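Local structure of aminotransferase class-III (Sphaerobacter thermophilus DSM 20745, 6K8H) at residues B[65-76]-B[422-433]; B[282-290]-B[323-332]. The protein belongs to the class-III aminotransferase family, has the fold of the PLP-dependent aminotransferases and forms an assembly of two subunits. All coordinates share one frame; numbering follows the deposited sequence.

How the contacts relate
Both contacts are largely buried, and both touch the second subunit. Contact 1 packs strand 63-66 and the residues that follow it against the type I turn Ser422-Met425 and the start of helix 427-445; some of its residues lie partly exposed. Contact 2 joins the glycine-rich loop between strands 277-281 and 291-295, neighbours in the seven-stranded sheet, to helix 322-334. Contact 1 mixes an aromatic ring packed on both faces with directional polar bonds and a water; contact 2 rests on glycine backbone packing together with apolar side chains, small (Ala327, Ala331) and large (Phe288, Met332). The two meet where His76 NE2 probably hydrogen-bonds Ala331 O (2.9 Å), and where Thr72 packs on Lys282 and Ile283.

Contact 1 of 2, residues B[65-76]-B[422-433]; sequences LDFVNNYTALIH and STPMGVPEVEAF
Phe67 and Met425 both carry CG beside the backbone N (chi1 -70° and -73°), and the extended methionine chain lays its methyl on the phenylalanine ring. Here strand 63-66 and the residues that follow it, in this PLP-dependent aminotransferase fold, meet the type I turn Ser422-Met425 and the start of helix 427-445. Met425 CE sits 3.7 Å from the Phe67 ring centroid, almost on the ring normal, as a CH-pi contact, while SD stands oblique in a Met-aromatic contact. Phe433 takes the opposite face, pointing its edge at the ring with centroids 4.8 Å apart and planes at 53°. Phe67 thus has both faces occupied, by a methyl and by a ring edge, with Glu429 O at its rim; Phe433 also meets Phe374 edge-to-face. Beside it, Leu65 divides its branches, CD1 touching Ala432 CB and CD2 lying 3.8 Å from Glu429 CG. Glu429 bends back so that OE1 accepts from Gly426 N (2.8 Å), the N-cap residue of the helix. At the other end the chemistry turns polar. Thr423 N donates to Ile75 O at 2.9 Å, and Arg342 of helix 337-361 hydrogen-bonds both Thr423 O and Met425 O. One water links Asp66 O to Ser422 OG. Thr423 OG1 approaches the His76 ring edge in its plane, 2.8 Å from ND1, in a hydrogen bond whose donor could be either residue.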
loop_
_atom_site.group_PDB
_atom_site.type_symbol
_atom_site.label_atom_id
_atom_site.label_comp_id
_atom_site.label_asym_id
_atom_site.label_seq_id
_atom_site.Cartn_x
_atom_site.Cartn_y
_atom_site.Cartn_z
ATOM N N LEU B 65 9.642 24.709 -12.472
ATOM C CA LEU B 65 9.526 24.756 -11.018
ATOM C C LEU B 65 8.383 23.847 -10.582
ATOM O O LEU B 65 7.267 23.947 -11.105
ATOM C CB LEU B 65 9.278 26.187 -10.546
ATOM C CG LEU B 65 10.475 27.140 -10.613
ATOM C CD1 LEU B 65 10.027 28.546 -10.274
ATOM C CD2 LEU B 65 11.575 26.676 -9.659
ATOM N N ASP B 66 8.657 22.951 -9.631
ATOM C CA ASP B 66 7.716 21.890 -9.265
ATOM C C ASP B 66 6.838 22.373 -8.115
ATOM O O ASP B 66 7.308 22.492 -6.977
ATOM C CB ASP B 66 8.461 20.613 -8.879
ATOM C CG ASP B 66 7.542 19.399 -8.766
ATOM O OD1 ASP B 66 6.320 19.575 -8.589
ATOM O OD2 ASP B 66 8.042 18.250 -8.853
ATOM N N PHE B 67 5.575 22.684 -8.420
ATOM C CA PHE B 67 4.569 23.003 -7.415
ATOM C C PHE B 67 3.576 21.862 -7.206
ATOM O O PHE B 67 2.482 22.084 -6.676
ATOM C CB PHE B 67 3.824 24.281 -7.782
ATOM C CG PHE B 67 4.661 25.514 -7.660
ATOM C CD1 PHE B 67 5.551 25.863 -8.660
ATOM C CD2 PHE B 67 4.560 26.325 -6.544
ATOM C CE1 PHE B 67 6.329 27.022 -8.555
ATOM C CE2 PHE B 67 5.328 27.474 -6.421
ATOM C CZ PHE B 67 6.216 27.819 -7.425
ATOM N N VAL B 68 3.924 20.649 -7.623
ATOM C CA VAL B 68 3.115 19.462 -7.364
ATOM C C VAL B 68 3.777 18.568 -6.329
ATOM O O VAL B 68 3.130 18.126 -5.382
ATOM C CB VAL B 68 2.832 18.679 -8.665
ATOM C CG1 VAL B 68 1.886 17.504 -8.390
ATOM C CG2 VAL B 68 2.278 19.600 -9.739
ATOM N N ASN B 69 5.073 18.287 -6.505
ATOM C CA ASN B 69 5.875 17.547 -5.531
ATOM C C ASN B 69 5.217 16.224 -5.153
ATOM O O ASN B 69 4.999 15.915 -3.977
ATOM C CB ASN B 69 6.141 18.408 -4.302
ATOM C CG ASN B 69 6.818 19.704 -4.662
ATOM O OD1 ASN B 69 6.206 20.781 -4.618
ATOM N ND2 ASN B 69 8.088 19.614 -5.042
ATOM N N ASN B 70 4.900 15.443 -6.184
ATOM C CA ASN B 70 4.220 14.157 -6.035
ATOM C C ASN B 70 2.976 14.306 -5.160
ATOM O O ASN B 70 2.762 13.572 -4.191
ATOM C CB ASN B 70 5.158 13.086 -5.487
ATOM C CG ASN B 70 4.742 11.702 -5.925
ATOM O OD1 ASN B 70 4.149 11.556 -6.988
ATOM N ND2 ASN B 70 5.028 10.688 -5.112
ATOM N N TYR B 71 2.158 15.297 -5.514
ATOM C CA TYR B 71 0.904 15.592 -4.830
ATOM C C TYR B 71 1.124 15.821 -3.333
ATOM O O TYR B 71 0.444 15.250 -2.483
ATOM C CB TYR B 71 -0.137 14.506 -5.121
ATOM C CG TYR B 71 -0.696 14.742 -6.518
ATOM C CD1 TYR B 71 -0.050 14.241 -7.643
ATOM C CD2 TYR B 71 -1.803 15.554 -6.710
ATOM C CE1 TYR B 71 -0.531 14.505 -8.928
ATOM C CE2 TYR B 71 -2.299 15.813 -7.978
ATOM C CZ TYR B 71 -1.659 15.296 -9.085
ATOM O OH TYR B 71 -2.155 15.567 -10.344
ATOM N N THR B 72 2.081 16.705 -3.033
ATOM C CA THR B 72 2.455 17.267 -1.722
ATOM C C THR B 72 3.313 16.327 -0.880
ATOM O O THR B 72 3.624 16.689 0.271
ATOM C CB THR B 72 1.256 17.725 -0.857
ATOM O OG1 THR B 72 0.582 16.597 -0.277
ATOM C CG2 THR B 72 0.264 18.559 -1.663
ATOM N N ALA B 73 3.708 15.153 -1.388
ATOM C CA ALA B 73 4.485 14.214 -0.580
ATOM C C ALA B 73 5.908 14.707 -0.320
ATOM O O ALA B 73 6.466 14.462 0.754
ATOM C CB ALA B 73 4.519 12.836 -1.245
ATOM N N LEU B 74 6.539 15.335 -1.301
ATOM C CA LEU B 74 7.951 15.703 -1.190
ATOM C C LEU B 74 8.047 17.166 -0.769
ATOM O O LEU B 74 8.358 18.061 -1.555
ATOM C CB LEU B 74 8.685 15.415 -2.501
ATOM C CG LEU B 74 9.212 13.976 -2.577
ATOM C CD1 LEU B 74 8.060 12.952 -2.640
ATOM C CD2 LEU B 74 10.139 13.826 -3.762
ATOM N N ILE B 75 7.806 17.393 0.520
ATOM C CA ILE B 75 7.822 18.754 1.042
ATOM C C ILE B 75 9.217 19.361 0.966
ATOM O O ILE B 75 9.353 20.586 0.996
ATOM C CB ILE B 75 7.246 18.766 2.472
ATOM C CG1 ILE B 75 7.044 20.213 2.973
ATOM C CG2 ILE B 75 8.106 17.919 3.404
ATOM C CD1 ILE B 75 5.891 20.357 3.950
ATOM N N HIS B 76 10.270 18.544 0.888
ATOM C CA HIS B 76 11.624 19.070 0.742
ATOM C C HIS B 76 12.111 19.065 -0.700
ATOM O O HIS B 76 13.304 19.269 -0.941
ATOM C CB HIS B 76 12.603 18.305 1.635
ATOM C CG HIS B 76 12.293 18.440 3.091
ATOM N ND1 HIS B 76 12.238 19.661 3.729
ATOM C CD2 HIS B 76 11.983 17.514 4.026
ATOM C CE1 HIS B 76 11.926 19.479 5.000
ATOM N NE2 HIS B 76 11.757 18.184 5.203
ATOM N N SER B 422 7.679 23.772 -1.625
ATOM C CA SER B 422 8.714 22.923 -1.058
ATOM C C SER B 422 9.768 23.789 -0.364
ATOM O O SER B 422 9.941 24.973 -0.683
ATOM C CB SER B 422 9.345 22.046 -2.143
ATOM O OG SER B 422 10.012 22.843 -3.115
ATOM N N THR B 423 10.468 23.183 0.597
ATOM C CA THR B 423 11.437 23.936 1.387
ATOM C C THR B 423 12.609 24.515 0.584
ATOM O O THR B 423 13.176 25.520 1.046
ATOM C CB THR B 423 11.989 23.073 2.537
ATOM O OG1 THR B 423 12.581 21.884 2.010
ATOM C CG2 THR B 423 10.891 22.715 3.543
ATOM N N PRO B 424 13.026 23.979 -0.573
ATOM C CA PRO B 424 14.042 24.699 -1.361
ATOM C C PRO B 424 13.554 26.029 -1.905
ATOM O O PRO B 424 14.373 26.799 -2.426
ATOM C CB PRO B 424 14.373 23.719 -2.501
ATOM C CG PRO B 424 14.021 22.394 -1.964
ATOM C CD PRO B 424 12.801 22.626 -1.126
ATOM N N MET B 425 12.261 26.326 -1.814
ATOM C CA MET B 425 11.738 27.550 -2.400
ATOM C C MET B 425 11.971 28.755 -1.507
ATOM O O MET B 425 12.015 28.655 -0.276
ATOM C CB MET B 425 10.237 27.430 -2.682
ATOM C CG MET B 425 9.911 26.546 -3.852
ATOM S SD MET B 425 8.129 26.384 -4.105
ATOM C CE MET B 425 8.137 25.269 -5.508
ATOM N N GLY B 426 12.107 29.907 -2.153
ATOM C CA GLY B 426 12.130 31.186 -1.485
ATOM C C GLY B 426 11.312 32.211 -2.244
ATOM O O GLY B 426 10.486 31.865 -3.100
ATOM N N VAL B 427 11.522 33.487 -1.916
ATOM C CA VAL B 427 10.828 34.554 -2.642
ATOM C C VAL B 427 11.058 34.482 -4.149
ATOM O O VAL B 427 10.100 34.717 -4.907
ATOM C CB VAL B 427 11.200 35.924 -2.037
ATOM C CG1 VAL B 427 10.798 37.057 -2.961
ATOM C CG2 VAL B 427 10.542 36.069 -0.677
ATOM N N PRO B 428 12.271 34.198 -4.658
ATOM C CA PRO B 428 12.417 34.131 -6.129
ATOM C C PRO B 428 11.492 33.116 -6.791
ATOM O O PRO B 428 10.935 33.399 -7.858
ATOM C CB PRO B 428 13.894 33.763 -6.307
ATOM C CG PRO B 428 14.566 34.332 -5.095
ATOM C CD PRO B 428 13.585 34.077 -3.983
ATOM N N GLU B 429 11.303 31.939 -6.194
ATOM C CA GLU B 429 10.400 30.958 -6.795
ATOM C C GLU B 429 8.951 31.432 -6.750
ATOM O O GLU B 429 8.195 31.207 -7.699
ATOM C CB GLU B 429 10.546 29.604 -6.095
ATOM C CG GLU B 429 11.813 28.832 -6.480
ATOM C CD GLU B 429 13.080 29.443 -5.886
ATOM O OE1 GLU B 429 12.988 30.139 -4.846
ATOM O OE2 GLU B 429 14.164 29.229 -6.463
ATOM N N VAL B 430 8.546 32.087 -5.657
ATOM C CA VAL B 430 7.185 32.615 -5.540
ATOM C C VAL B 430 6.933 33.691 -6.595
ATOM O O VAL B 430 5.892 33.707 -7.265
ATOM C CB VAL B 430 6.953 33.151 -4.112
ATOM C CG1 VAL B 430 5.652 33.937 -4.036
ATOM C CG2 VAL B 430 6.942 32.005 -3.105
ATOM N N GLU B 431 7.872 34.621 -6.736
ATOM C CA GLU B 431 7.741 35.646 -7.766
ATOM C C GLU B 431 7.730 35.040 -9.165
ATOM O O GLU B 431 6.980 35.494 -10.031
ATOM C CB GLU B 431 8.860 36.676 -7.620
ATOM C CG GLU B 431 8.562 37.649 -6.506
ATOM C CD GLU B 431 9.727 38.541 -6.144
ATOM O OE1 GLU B 431 10.846 38.331 -6.670
ATOM O OE2 GLU B 431 9.518 39.452 -5.312
ATOM N N ALA B 432 8.552 34.015 -9.411
ATOM C CA ALA B 432 8.505 33.349 -10.708
ATOM C C ALA B 432 7.127 32.749 -10.958
ATOM O O ALA B 432 6.581 32.864 -12.063
ATOM C CB ALA B 432 9.590 32.273 -10.804
ATOM N N PHE B 433 6.538 32.114 -9.936
ATOM C CA PHE B 433 5.183 31.600 -10.099
ATOM C C PHE B 433 4.205 32.720 -10.448
ATOM O O PHE B 433 3.424 32.599 -11.401
ATOM C CB PHE B 433 4.709 30.863 -8.840
ATOM C CG PHE B 433 3.345 30.270 -9.002
ATOM C CD1 PHE B 433 2.206 31.032 -8.759
ATOM C CD2 PHE B 433 3.195 28.973 -9.473
ATOM C CE1 PHE B 433 0.940 30.509 -8.944
ATOM C CE2 PHE B 433 1.933 28.429 -9.666
ATOM C CZ PHE B 433 0.799 29.194 -9.398
HETATM O O HOH W 1 9.711 21.786 -5.458
#

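Contact 2 of 2, residues B[282-290]-B[323-332]; sequences KIIGGGFPV and VTMVAGLTAM. With PLR ((5-hydroxy-4,6-dimethylpyridin-3-yl)methyl dihydrogen phosphate), chain D.
Phe288 has Val323 CG1 over one face of its ring, offset toward the rim and 4.0 Å from the centroid in a CH-pi contact. Ala327 CB meets the same ring obliquely, 3.5 Å from CD1. With its CG beside the backbone N (chi1 -69°), the phenylalanine reaches the helix from the end of the type I' turn Gly285-Phe288. The CA atoms of Gly285 and Gly328 are 4.0 Å apart. Gly328 and Gly286 let the two backbones approach directly: Ile284 O lies 3.1 Å from Gly328 CA in a CA-H...O contact, and Gly286 CA makes a second one to Ala327 O. Ile284 O is a buried acceptor without a conventional partner in the model. Ala331 CB rests on Gly286 CA at 3.7 Å. Farther along the helix, Met332, folded at chi2 and chi3, crosses Ile283 at about a right angle and sets SD 3.9 Å from its CD1. Toward the helix start, Thr324 CG2 packs 3.5 Å from Val290 CB, while OG1 lies 3.1 Å from Pro289 O, a bond left unsettled by a competing acceptor. Phe288 of the second subunit packs on Val323, and Val95 of the second subunit on Phe288. At the loop's beginning, Lys282 NZ is covalently bonded to C4A of (5-hydroxy-4,6-dimethylpyridin-3-yl)methyl dihydrogen phosphate, also hydrogen-bonded to Gly127 N and Thr128 OG1 of the same chain and to Thr317 OG1 of the second subunit. A lysine-linked ligand at a subunit interface is characteristic of the cofactor pocket of PLP-dependent aminotransferases.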
loop_
_atom_site.group_PDB
_atom_site.type_symbol
_atom_site.label_atom_id
_atom_site.label_comp_id
_atom_site.label_asym_id
_atom_site.label_seq_id
_atom_site.Cartn_x
_atom_site.Cartn_y
_atom_site.Cartn_z
ATOM N N LYS B 282 2.253 10.365 2.679
ATOM C CA LYS B 282 2.955 11.390 1.906
ATOM C C LYS B 282 4.193 11.942 2.629
ATOM O O LYS B 282 5.244 11.274 2.645
ATOM C CB LYS B 282 1.954 12.488 1.516
ATOM C CG LYS B 282 0.868 11.966 0.543
ATOM C CD LYS B 282 0.034 13.072 -0.107
ATOM C CE LYS B 282 -0.653 12.605 -1.420
ATOM N NZ LYS B 282 -1.945 11.865 -1.213
ATOM N N ILE B 283 4.111 13.131 3.219
ATOM C CA ILE B 283 5.366 13.762 3.732
ATOM C C ILE B 283 6.070 12.877 4.766
ATOM O O ILE B 283 7.296 12.899 4.805
ATOM C CB ILE B 283 5.103 15.168 4.308
ATOM C CG1 ILE B 283 4.358 15.106 5.642
ATOM C CG2 ILE B 283 4.402 16.056 3.293
ATOM C CD1 ILE B 283 4.416 16.382 6.429
ATOM N N ILE B 284 5.318 12.068 5.504
ATOM C CA ILE B 284 5.900 11.420 6.671
ATOM C C ILE B 284 6.846 10.308 6.246
ATOM O O ILE B 284 7.464 9.667 7.101
ATOM C CB ILE B 284 4.815 10.877 7.629
ATOM C CG1 ILE B 284 3.939 9.829 6.939
ATOM C CG2 ILE B 284 3.954 11.985 8.162
ATOM C CD1 ILE B 284 3.218 8.907 7.922
ATOM N N GLY B 285 6.971 10.059 4.940
ATOM C CA GLY B 285 7.909 9.048 4.481
ATOM C C GLY B 285 9.161 9.556 3.809
ATOM O O GLY B 285 9.940 8.732 3.284
ATOM N N GLY B 286 9.397 10.865 3.771
ATOM C CA GLY B 286 10.586 11.415 3.134
ATOM C C GLY B 286 10.703 11.174 1.643
ATOM O O GLY B 286 11.809 11.248 1.102
ATOM N N GLY B 287 9.598 10.859 0.966
ATOM C CA GLY B 287 9.615 10.502 -0.441
ATOM C C GLY B 287 9.497 9.016 -0.717
ATOM O O GLY B 287 9.459 8.619 -1.884
ATOM N N PHE B 288 9.406 8.191 0.307
ATOM C CA PHE B 288 9.322 6.755 0.142
ATOM C C PHE B 288 7.923 6.280 0.492
ATOM O O PHE B 288 7.187 6.983 1.190
ATOM C CB PHE B 288 10.380 6.079 1.025
ATOM C CG PHE B 288 11.790 6.326 0.544
ATOM C CD1 PHE B 288 12.451 7.502 0.868
ATOM C CD2 PHE B 288 12.436 5.401 -0.264
ATOM C CE1 PHE B 288 13.744 7.743 0.400
ATOM C CE2 PHE B 288 13.730 5.639 -0.724
ATOM C CZ PHE B 288 14.379 6.805 -0.393
ATOM N N PRO B 289 7.497 5.119 -0.019
ATOM C CA PRO B 289 6.109 4.683 0.199
ATOM C C PRO B 289 5.809 4.539 1.687
ATOM O O PRO B 289 6.607 3.996 2.450
ATOM C CB PRO B 289 6.035 3.340 -0.540
ATOM C CG PRO B 289 7.155 3.380 -1.538
ATOM C CD PRO B 289 8.243 4.159 -0.859
ATOM N N VAL B 290 4.650 5.047 2.096
ATOM C CA VAL B 290 4.361 5.176 3.522
ATOM C C VAL B 290 2.890 5.485 3.751
ATOM O O VAL B 290 2.226 6.112 2.914
ATOM C CB VAL B 290 5.225 6.282 4.150
ATOM C CG1 VAL B 290 4.794 7.631 3.608
ATOM C CG2 VAL B 290 5.172 6.240 5.684
ATOM N N VAL B 323 14.100 1.904 5.620
ATOM C CA VAL B 323 14.362 3.002 4.700
ATOM C C VAL B 323 13.292 4.078 4.845
ATOM O O VAL B 323 13.603 5.257 5.042
ATOM C CB VAL B 323 14.481 2.495 3.256
ATOM C CG1 VAL B 323 14.587 3.679 2.319
ATOM C CG2 VAL B 323 15.708 1.607 3.141
ATOM N N THR B 324 12.017 3.690 4.741
ATOM C CA THR B 324 10.936 4.656 4.920
ATOM C C THR B 324 10.988 5.307 6.297
ATOM O O THR B 324 10.758 6.514 6.425
ATOM C CB THR B 324 9.583 3.979 4.716
ATOM O OG1 THR B 324 9.512 3.437 3.395
ATOM C CG2 THR B 324 8.417 4.982 4.935
ATOM N N MET B 325 11.321 4.535 7.337
ATOM C CA MET B 325 11.335 5.099 8.688
ATOM C C MET B 325 12.433 6.141 8.842
ATOM O O MET B 325 12.208 7.203 9.430
ATOM C CB MET B 325 11.501 3.985 9.724
ATOM C CG MET B 325 10.336 3.002 9.756
ATOM S SD MET B 325 8.748 3.705 10.273
ATOM C CE MET B 325 8.020 4.162 8.689
ATOM N N VAL B 326 13.624 5.859 8.302
ATOM C CA VAL B 326 14.746 6.783 8.394
ATOM C C VAL B 326 14.505 8.025 7.536
ATOM O O VAL B 326 14.748 9.159 7.973
ATOM C CB VAL B 326 16.036 6.034 8.019
ATOM C CG1 VAL B 326 17.124 6.988 7.659
ATOM C CG2 VAL B 326 16.467 5.121 9.194
ATOM N N ALA B 327 14.021 7.836 6.307
ATOM C CA ALA B 327 13.741 8.983 5.450
ATOM C C ALA B 327 12.637 9.858 6.043
ATOM O O ALA B 327 12.718 11.094 5.997
ATOM C CB ALA B 327 13.366 8.508 4.049
ATOM N N GLY B 328 11.608 9.235 6.622
ATOM C CA GLY B 328 10.558 9.995 7.273
ATOM C C GLY B 328 11.045 10.730 8.508
ATOM O O GLY B 328 10.683 11.887 8.731
ATOM N N LEU B 329 11.865 10.072 9.333
ATOM C CA LEU B 329 12.432 10.743 10.501
ATOM C C LEU B 329 13.224 11.980 10.093
ATOM O O LEU B 329 13.077 13.052 10.695
ATOM C CB LEU B 329 13.318 9.775 11.296
ATOM C CG LEU B 329 13.700 10.345 12.671
ATOM C CD1 LEU B 329 12.448 10.509 13.532
ATOM C CD2 LEU B 329 14.739 9.492 13.382
ATOM N N THR B 330 14.066 11.853 9.064
ATOM C CA THR B 330 14.851 13.001 8.602
ATOM C C THR B 330 13.952 14.104 8.052
ATOM O O THR B 330 14.097 15.283 8.416
ATOM C CB THR B 330 15.859 12.543 7.546
ATOM O OG1 THR B 330 16.596 11.427 8.060
ATOM C CG2 THR B 330 16.829 13.659 7.173
ATOM N N ALA B 331 13.002 13.737 7.180
ATOM C CA ALA B 331 12.103 14.733 6.593
ATOM C C ALA B 331 11.356 15.505 7.669
ATOM O O ALA B 331 11.271 16.740 7.627
ATOM C CB ALA B 331 11.109 14.054 5.647
ATOM N N MET B 332 10.819 14.792 8.659
ATOM C CA MET B 332 10.049 15.458 9.697
ATOM C C MET B 332 10.949 16.282 10.606
ATOM O O MET B 332 10.576 17.390 10.999
ATOM C CB MET B 332 9.254 14.428 10.500
ATOM C CG MET B 332 8.193 13.697 9.694
ATOM S SD MET B 332 7.048 14.797 8.826
ATOM C CE MET B 332 6.113 15.453 10.210
HETATM N N1 PLR D . -6.156 10.618 1.475
HETATM C C2 PLR D . -5.894 11.793 0.914
HETATM C C2A PLR D . -6.546 13.020 1.460
HETATM C C3 PLR D . -5.000 11.878 -0.162
HETATM O O3 PLR D . -4.751 13.089 -0.700
HETATM C C4 PLR D . -4.390 10.707 -0.654
HETATM C C4A PLR D . -3.449 10.785 -1.772
HETATM C C5 PLR D . -4.681 9.487 -0.035
HETATM C C6 PLR D . -5.575 9.496 1.001
HETATM C C5A PLR D . -4.086 8.193 -0.521
HETATM O O4P PLR D . -2.654 8.039 -0.275
HETATM P P PLR D . -1.788 7.091 -1.243
HETATM O O1P PLR D . -2.491 5.772 -1.233
HETATM O O2P PLR D . -1.816 7.731 -2.583
HETATM O O3P PLR D . -0.412 7.031 -0.663
#